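PDB 2WTB: peroxisomal fatty acid beta-oxidation multifunctional protein MFP2 from Arabidopsis thaliana, which catalyses the hydration of long-chain enoyl-CoAs and the oxidation of 3-hydroxyacyl-CoAs in peroxisomal fatty acid beta-oxidation during seed germination. Local coordinates for residues C124-S129 and R198-D203; A297-V302 and I462-H467. All blocks are in the same frame, centred on the assembly; numbering follows the deposited sequence.

Contact 1: residues C124-S129 and R198-D203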
ATOM      1  N   CYS A 124      12.773  28.357  -3.805  1.00 48.66           N
ATOM      2  CA  CYS A 124      12.929  29.307  -4.899  1.00 48.89           C
ATOM      3  C   CYS A 124      11.957  30.463  -4.732  1.00 51.34           C
ATOM      4  O   CYS A 124      11.002  30.372  -3.964  1.00 37.37           O
ATOM      5  CB  CYS A 124      12.709  28.624  -6.250  1.00 44.07           C
ATOM      6  SG  CYS A 124      13.979  27.416  -6.659  1.00 52.00           S
ATOM      7  N   HIS A 125      12.193  31.541  -5.470  1.00 46.66           N
ATOM      8  CA  HIS A 125      11.437  32.773  -5.284  1.00 40.10           C
ATOM      9  C   HIS A 125      10.159  32.858  -6.117  1.00 43.77           C
ATOM     10  O   HIS A 125       9.317  33.736  -5.898  1.00 44.06           O
ATOM     11  CB  HIS A 125      12.352  33.971  -5.528  1.00 31.04           C
ATOM     12  CG  HIS A 125      13.554  33.983  -4.639  1.00 45.53           C
ATOM     13  ND1 HIS A 125      14.820  33.678  -5.091  1.00 55.27           N
ATOM     14  CD2 HIS A 125      13.676  34.227  -3.313  1.00 43.35           C
ATOM     15  CE1 HIS A 125      15.674  33.755  -4.086  1.00 59.33           C
ATOM     16  NE2 HIS A 125      15.006  34.085  -2.996  1.00 63.28           N
ATOM     17  N   ALA A 126      10.016  31.934  -7.062  1.00 41.83           N
ATOM     18  CA  ALA A 126       8.804  31.818  -7.868  1.00 41.42           C
ATOM     19  C   ALA A 126       8.722  30.415  -8.457  1.00 46.97           C
ATOM     20  O   ALA A 126       9.726  29.708  -8.517  1.00 49.93           O
ATOM     21  CB  ALA A 126       8.790  32.864  -8.969  1.00 32.81           C
ATOM     22  N   ARG A 127       7.534  30.010  -8.895  1.00 46.46           N
ATOM     23  CA  ARG A 127       7.358  28.658  -9.424  1.00 43.49           C
ATOM     24  C   ARG A 127       6.553  28.591 -10.718  1.00 47.59           C
ATOM     25  O   ARG A 127       5.398  29.015 -10.773  1.00 49.97           O
ATOM     26  CB  ARG A 127       6.733  27.750  -8.362  1.00 48.58           C
ATOM     27  CG  ARG A 127       7.691  27.401  -7.242  1.00 42.55           C
ATOM     28  CD  ARG A 127       7.000  27.400  -5.894  1.00 40.01           C
ATOM     29  NE  ARG A 127       7.859  28.031  -4.903  1.00 50.66           N
ATOM     30  CZ  ARG A 127       7.720  29.282  -4.484  1.00 48.62           C
ATOM     31  NH1 ARG A 127       6.733  30.036  -4.945  1.00 38.81           N
ATOM     32  NH2 ARG A 127       8.556  29.773  -3.584  1.00 70.89           N
ATOM     33  N   ILE A 128       7.177  28.049 -11.758  1.00 49.27           N
ATOM     34  CA  ILE A 128       6.495  27.783 -13.016  1.00 48.04           C
ATOM     35  C   ILE A 128       6.291  26.281 -13.148  1.00 45.64           C
ATOM     36  O   ILE A 128       7.203  25.504 -12.872  1.00 39.25           O
ATOM     37  CB  ILE A 128       7.307  28.286 -14.220  1.00 52.06           C
ATOM     38  CG1 ILE A 128       7.764  29.726 -13.987  1.00 48.22           C
ATOM     39  CG2 ILE A 128       6.487  28.176 -15.495  1.00 54.12           C
ATOM     40  CD1 ILE A 128       6.651  30.646 -13.540  1.00 41.44           C
ATOM     41  N   SER A 129       5.099  25.871 -13.567  1.00 40.65           N
ATOM     42  CA  SER A 129       4.783  24.449 -13.637  1.00 46.78           C
ATOM     43  C   SER A 129       4.011  24.069 -14.896  1.00 55.26           C
ATOM     44  O   SER A 129       3.286  24.885 -15.467  1.00 55.05           O
ATOM     45  CB  SER A 129       3.997  24.017 -12.397  1.00 55.70           C
ATOM     46  OG  SER A 129       3.809  22.613 -12.373  1.00 61.88           O
ATOM     47  N   ARG A 198      13.016  31.664 -17.013  1.00 46.86           N
ATOM     48  CA  ARG A 198      14.122  32.608 -17.160  1.00 49.13           C
ATOM     49  C   ARG A 198      13.614  34.033 -17.407  1.00 47.36           C
ATOM     50  O   ARG A 198      14.231  35.003 -16.970  1.00 48.02           O
ATOM     51  CB  ARG A 198      15.107  32.168 -18.254  1.00 50.78           C
ATOM     52  CG  ARG A 198      14.544  32.177 -19.662  1.00 49.67           C
ATOM     53  CD  ARG A 198      15.649  32.142 -20.713  1.00 53.10           C
ATOM     54  NE  ARG A 198      16.379  30.878 -20.730  1.00 53.80           N
ATOM     55  CZ  ARG A 198      17.681  30.759 -20.485  1.00 60.56           C
ATOM     56  NH1 ARG A 198      18.408  31.833 -20.207  1.00 63.87           N
ATOM     57  NH2 ARG A 198      18.260  29.565 -20.526  1.00 53.03           N
ATOM     58  N   ARG A 199      12.485  34.152 -18.098  1.00 37.02           N
ATOM     59  CA  ARG A 199      11.840  35.446 -18.279  1.00 38.99           C
ATOM     60  C   ARG A 199      11.344  35.970 -16.933  1.00 54.16           C
ATOM     61  O   ARG A 199      11.455  37.161 -16.631  1.00 46.98           O
ATOM     62  CB  ARG A 199      10.666  35.331 -19.251  1.00 39.32           C
ATOM     63  CG  ARG A 199       9.937  36.645 -19.493  1.00 55.28           C
ATOM     64  CD  ARG A 199       8.615  36.434 -20.224  1.00 69.13           C
ATOM     65  NE  ARG A 199       7.628  35.763 -19.384  1.00 91.66           N
ATOM     66  CZ  ARG A 199       6.848  36.385 -18.504  1.00110.60           C
ATOM     67  NH1 ARG A 199       6.940  37.699 -18.347  1.00116.76           N
ATOM     68  NH2 ARG A 199       5.977  35.695 -17.780  1.00115.18           N
ATOM     69  N   TRP A 200      10.796  35.068 -16.125  1.00 53.51           N
ATOM     70  CA  TRP A 200      10.306  35.421 -14.799  1.00 46.65           C
ATOM     71  C   TRP A 200      11.469  35.863 -13.914  1.00 47.54           C
ATOM     72  O   TRP A 200      11.367  36.851 -13.186  1.00 46.73           O
ATOM     73  CB  TRP A 200       9.580  34.228 -14.170  1.00 38.32           C
ATOM     74  CG  TRP A 200       8.687  34.592 -13.020  1.00 58.13           C
ATOM     75  CD1 TRP A 200       9.074  34.918 -11.752  1.00 66.59           C
ATOM     76  CD2 TRP A 200       7.254  34.654 -13.029  1.00 48.65           C
ATOM     77  NE1 TRP A 200       7.973  35.186 -10.975  1.00 67.27           N
ATOM     78  CE2 TRP A 200       6.844  35.031 -11.736  1.00 56.89           C
ATOM     79  CE3 TRP A 200       6.281  34.434 -14.008  1.00 50.91           C
ATOM     80  CZ2 TRP A 200       5.502  35.193 -11.395  1.00 54.42           C
ATOM     81  CZ3 TRP A 200       4.946  34.594 -13.667  1.00 41.95           C
ATOM     82  CH2 TRP A 200       4.571  34.969 -12.372  1.00 46.52           C
ATOM     83  N   ALA A 201      12.577  35.132 -13.993  1.00 41.39           N
ATOM     84  CA  ALA A 201      13.754  35.416 -13.179  1.00 39.16           C
ATOM     85  C   ALA A 201      14.317  36.815 -13.425  1.00 49.34           C
ATOM     86  O   ALA A 201      14.704  37.507 -12.485  1.00 49.14           O
ATOM     87  CB  ALA A 201      14.823  34.365 -13.412  1.00 30.13           C
ATOM     88  N   LEU A 202      14.363  37.228 -14.687  1.00 52.32           N
ATOM     89  CA  LEU A 202      14.873  38.555 -15.025  1.00 50.88           C
ATOM     90  C   LEU A 202      13.841  39.640 -14.736  1.00 53.49           C
ATOM     91  O   LEU A 202      14.188  40.810 -14.591  1.00 60.70           O
ATOM     92  CB  LEU A 202      15.339  38.622 -16.483  1.00 54.26           C
ATOM     93  CG  LEU A 202      16.628  37.864 -16.812  1.00 50.08           C
ATOM     94  CD1 LEU A 202      17.210  38.348 -18.130  1.00 54.49           C
ATOM     95  CD2 LEU A 202      17.644  38.032 -15.698  1.00 51.71           C
ATOM     96  N   ASP A 203      12.574  39.247 -14.659  1.00 54.74           N
ATOM     97  CA  ASP A 203      11.523  40.160 -14.227  1.00 53.18           C
ATOM     98  C   ASP A 203      11.771  40.592 -12.783  1.00 48.61           C
ATOM     99  O   ASP A 203      11.628  41.765 -12.439  1.00 47.02           O
ATOM    100  CB  ASP A 203      10.147  39.501 -14.349  1.00 64.36           C
ATOM    101  CG  ASP A 203       9.549  39.644 -15.737  1.00 67.04           C
ATOM    102  OD1 ASP A 203       9.991  40.538 -16.490  1.00 54.46           O
ATOM    103  OD2 ASP A 203       8.626  38.869 -16.072  1.00 74.19           O
TER
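Trp200, on helix 193-205, brings its indole up to two side chains that leave the same side of strand 126-129, Ala126 and Ile128. The pyrrole end goes to Ala126: CB of Ala126 comes to 3.2 Å from NE1 of Trp200, a separation shorter than usual and to be read with caution, and the neighbouring CD1 of Trp200 is 3.5 Å from the same methyl. The benzo end belongs to Ile128, whose CD1 lies 3.8 Å from CE3 of Trp200, displaced toward the rim of the ring. Both methyls approach the indole obliquely.

Torsions account for much of this reach. In Trp200 CG stands anti to the backbone N (chi1 -162°), which swings the indole out from the helix toward the strand. Ile128 does not point straight at the helix; its CG1 lies opposite the carbonyl carbon and a second bend (chi2 -49°) brings CD1 in toward the ring.

No hydrogen bond crosses the contact, and Arg127, between the two apolar residues, points to the other side of the strand. Lys209 adds a cation-pi partner to Trp200, while on the helix Arg199 and Asp203 pair through charge alone, one turn apart. Backbone bonds tie strand 126-129 to strand 105-109 and to Asp185 and Ala186. Helix 193-205 thus packs on the sheet containing strand 126-129, within the enoyl-CoA hydratase/isomerase region, whose family has the crotonase fold.

Contact 2: residues A297-V302 and I462-H467; sequences AKVPGV and IVRTNH
The guanidinium end of Arg464 reaches Val299 and Val302, with NH2 nearest to both. The closest approach is by Val302, whose CG2 lies 3.2 Å from NH2 of Arg464, with the two side chains sliding past each other in opposite directions. Val299 and Arg464 approach head-on from opposite directions, and CG1 of Val299 lies over one face of the guanidinium, 3.9 Å from NH2 of Arg464. Chain shape makes this possible: Arg464 starts with CG between the backbone N and the carbonyl carbon (chi1 88°), then bends at chi2 and chi3, carrying the charged group across to the loop.

Away from this point the fit slackens. The carbonyl O of Pro300 sits at the guanidinium edge, near its plane, yet at 4.4 Å from NH2 of Arg464 it makes no hydrogen bond, and none crosses the contact at all. The ring of Pro300 stays more distant and is exposed, as are Ala297 and Lys298 in the loop and Asn466 and His467 beyond the strand. Val299 and Val302 are buried and Arg464 partly exposed; the solvent side is that of Pro300 and its exposed neighbours.

Helix 470-482 offers Ile473 to both Val302 and Arg464, and Val489 of strand 486-491 touches both Val299 and Arg464. Strand 459-464 itself runs antiparallel to strand 445-450 and parallel to strand 486-491, while Val649 meets Val299 and Pro300 from another loop.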
ATOM      1  N   ALA A 297       7.234  -8.663  -6.828  1.00 58.46           N
ATOM      2  CA  ALA A 297       7.269  -9.078  -8.225  1.00 56.63           C
ATOM      3  C   ALA A 297       8.584  -9.767  -8.570  1.00 61.72           C
ATOM      4  O   ALA A 297       8.785 -10.215  -9.698  1.00 61.99           O
ATOM      5  CB  ALA A 297       7.041  -7.883  -9.136  1.00 47.45           C
ATOM      6  N   LYS A 298       9.478  -9.850  -7.592  1.00 66.66           N
ATOM      7  CA  LYS A 298      10.762 -10.509  -7.796  1.00 66.86           C
ATOM      8  C   LYS A 298      10.719 -11.958  -7.324  1.00 64.17           C
ATOM      9  O   LYS A 298      10.885 -12.239  -6.138  1.00 67.89           O
ATOM     10  CB  LYS A 298      11.879  -9.744  -7.085  1.00 47.43           C
ATOM     11  CG  LYS A 298      13.229 -10.431  -7.141  1.00 89.05           C
ATOM     12  CD  LYS A 298      14.351  -9.465  -6.806  1.00 97.71           C
ATOM     13  CE  LYS A 298      14.391  -8.309  -7.793  1.00101.67           C
ATOM     14  NZ  LYS A 298      15.500  -7.361  -7.496  1.00105.54           N
ATOM     15  N   VAL A 299      10.490 -12.873  -8.261  1.00 57.31           N
ATOM     16  CA  VAL A 299      10.416 -14.295  -7.950  1.00 43.06           C
ATOM     17  C   VAL A 299      11.529 -15.060  -8.661  1.00 58.69           C
ATOM     18  O   VAL A 299      11.448 -15.305  -9.867  1.00 56.83           O
ATOM     19  CB  VAL A 299       9.056 -14.885  -8.366  1.00 48.63           C
ATOM     20  CG1 VAL A 299       8.949 -16.341  -7.932  1.00 42.25           C
ATOM     21  CG2 VAL A 299       7.923 -14.060  -7.782  1.00 43.10           C
ATOM     22  N   PRO A 300      12.575 -15.442  -7.912  1.00 57.51           N
ATOM     23  CA  PRO A 300      13.741 -16.142  -8.464  1.00 59.32           C
ATOM     24  C   PRO A 300      13.346 -17.407  -9.214  1.00 60.07           C
ATOM     25  O   PRO A 300      12.443 -18.125  -8.778  1.00 55.22           O
ATOM     26  CB  PRO A 300      14.553 -16.506  -7.219  1.00 42.91           C
ATOM     27  CG  PRO A 300      14.141 -15.512  -6.198  1.00 46.27           C
ATOM     28  CD  PRO A 300      12.694 -15.236  -6.460  1.00 43.84           C
ATOM     29  N   GLY A 301      14.021 -17.669 -10.330  1.00 55.33           N
ATOM     30  CA  GLY A 301      13.729 -18.831 -11.150  1.00 38.88           C
ATOM     31  C   GLY A 301      12.488 -18.658 -12.005  1.00 53.59           C
ATOM     32  O   GLY A 301      12.042 -19.597 -12.663  1.00 58.04           O
ATOM     33  N   VAL A 302      11.926 -17.454 -11.995  1.00 44.16           N
ATOM     34  CA  VAL A 302      10.741 -17.152 -12.789  1.00 47.24           C
ATOM     35  C   VAL A 302      10.877 -15.807 -13.496  1.00 54.26           C
ATOM     36  O   VAL A 302      10.617 -15.699 -14.695  1.00 55.29           O
ATOM     37  CB  VAL A 302       9.465 -17.141 -11.923  1.00 48.40           C
ATOM     38  CG1 VAL A 302       8.314 -16.471 -12.664  1.00 38.37           C
ATOM     39  CG2 VAL A 302       9.090 -18.552 -11.511  1.00 45.23           C
ATOM     40  N   ILE A 462      -1.210 -14.688  -6.967  1.00 48.80           N
ATOM     41  CA  ILE A 462      -0.910 -15.505  -8.136  1.00 47.01           C
ATOM     42  C   ILE A 462      -0.441 -16.870  -7.660  1.00 48.58           C
ATOM     43  O   ILE A 462       0.678 -17.014  -7.168  1.00 59.81           O
ATOM     44  CB  ILE A 462       0.180 -14.864  -9.017  1.00 46.17           C
ATOM     45  CG1 ILE A 462      -0.326 -13.554  -9.619  1.00 44.16           C
ATOM     46  CG2 ILE A 462       0.602 -15.812 -10.121  1.00 41.98           C
ATOM     47  CD1 ILE A 462       0.702 -12.845 -10.459  1.00 45.17           C
ATOM     48  N   VAL A 463      -1.310 -17.865  -7.788  1.00 46.45           N
ATOM     49  CA  VAL A 463      -1.010 -19.210  -7.312  1.00 52.46           C
ATOM     50  C   VAL A 463      -0.395 -20.069  -8.413  1.00 51.16           C
ATOM     51  O   VAL A 463      -1.070 -20.444  -9.372  1.00 51.61           O
ATOM     52  CB  VAL A 463      -2.270 -19.910  -6.769  1.00 58.03           C
ATOM     53  CG1 VAL A 463      -1.917 -21.280  -6.220  1.00 58.91           C
ATOM     54  CG2 VAL A 463      -2.930 -19.057  -5.695  1.00 67.58           C
ATOM     55  N   ARG A 464       0.889 -20.378  -8.264  1.00 44.35           N
ATOM     56  CA  ARG A 464       1.599 -21.201  -9.235  1.00 47.50           C
ATOM     57  C   ARG A 464       1.548 -22.662  -8.808  1.00 40.12           C
ATOM     58  O   ARG A 464       1.406 -22.965  -7.627  1.00 46.07           O
ATOM     59  CB  ARG A 464       3.062 -20.760  -9.334  1.00 40.15           C
ATOM     60  CG  ARG A 464       3.955 -21.449  -8.316  1.00 49.31           C
ATOM     61  CD  ARG A 464       4.974 -20.508  -7.699  1.00 53.77           C
ATOM     62  NE  ARG A 464       6.198 -20.417  -8.481  1.00 61.98           N
ATOM     63  CZ  ARG A 464       7.393 -20.177  -7.955  1.00 59.30           C
ATOM     64  NH1 ARG A 464       7.518 -20.019  -6.647  1.00 37.99           N
ATOM     65  NH2 ARG A 464       8.466 -20.107  -8.735  1.00 68.62           N
ATOM     66  N   THR A 465       1.666 -23.568  -9.771  1.00 52.80           N
ATOM     67  CA  THR A 465       1.786 -24.983  -9.458  1.00 48.24           C
ATOM     68  C   THR A 465       3.192 -25.432  -9.810  1.00 48.81           C
ATOM     69  O   THR A 465       4.043 -24.607 -10.140  1.00 52.92           O
ATOM     70  CB  THR A 465       0.779 -25.835 -10.242  1.00 58.70           C
ATOM     71  OG1 THR A 465      -0.492 -25.176 -10.269  1.00 70.49           O
ATOM     72  CG2 THR A 465       0.617 -27.190  -9.587  1.00 74.34           C
ATOM     73  N   ASN A 466       3.435 -26.737  -9.732  1.00 53.59           N
ATOM     74  CA  ASN A 466       4.694 -27.309 -10.185  1.00 52.05           C
ATOM     75  C   ASN A 466       4.773 -27.248 -11.703  1.00 54.14           C
ATOM     76  O   ASN A 466       5.848 -27.372 -12.287  1.00 57.39           O
ATOM     77  CB  ASN A 466       4.814 -28.764  -9.734  1.00 59.75           C
ATOM     78  CG  ASN A 466       4.560 -28.940  -8.254  1.00 69.04           C
ATOM     79  OD1 ASN A 466       3.812 -29.829  -7.843  1.00 77.25           O
ATOM     80  ND2 ASN A 466       5.182 -28.091  -7.442  1.00 61.47           N
ATOM     81  N   HIS A 467       3.620 -27.052 -12.336  1.00 53.10           N
ATOM     82  CA  HIS A 467       3.526 -27.098 -13.790  1.00 55.51           C
ATOM     83  C   HIS A 467       3.371 -25.717 -14.425  1.00 56.73           C
ATOM     84  O   HIS A 467       3.752 -25.513 -15.577  1.00 60.98           O
ATOM     85  CB  HIS A 467       2.371 -28.009 -14.211  1.00 43.66           C
ATOM     86  CG  HIS A 467       2.415 -29.363 -13.574  1.00 48.86           C
ATOM     87  ND1 HIS A 467       3.185 -30.394 -14.069  1.00 53.21           N
ATOM     88  CD2 HIS A 467       1.790 -29.854 -12.478  1.00 50.52           C
ATOM     89  CE1 HIS A 467       3.031 -31.461 -13.306  1.00 57.36           C
ATOM     90  NE2 HIS A 467       2.188 -31.161 -12.335  1.00 53.21           N
TER

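Overall arrangement
Contact 1 and contact 2 follow one another along the chain, the first closing before the second opens, and they share no sheet or helix. Their centres are 51 Å apart and their nearest atoms about 31 Å. Contact 1 lies in the hydratase/isomerase region, on the six-stranded sheet that includes strand 126-129. Contact 2 sets the loop between helix 281-294 and strand 315-318 against strand 459-464, near one end of the eight-stranded sheet; of its two sides, it is the strand that is placed in the NAD-binding dehydrogenase region. The two contacts therefore involve separate sheets of this multifunctional chain, one in its hydratase/isomerase part and one in its dehydrogenase part.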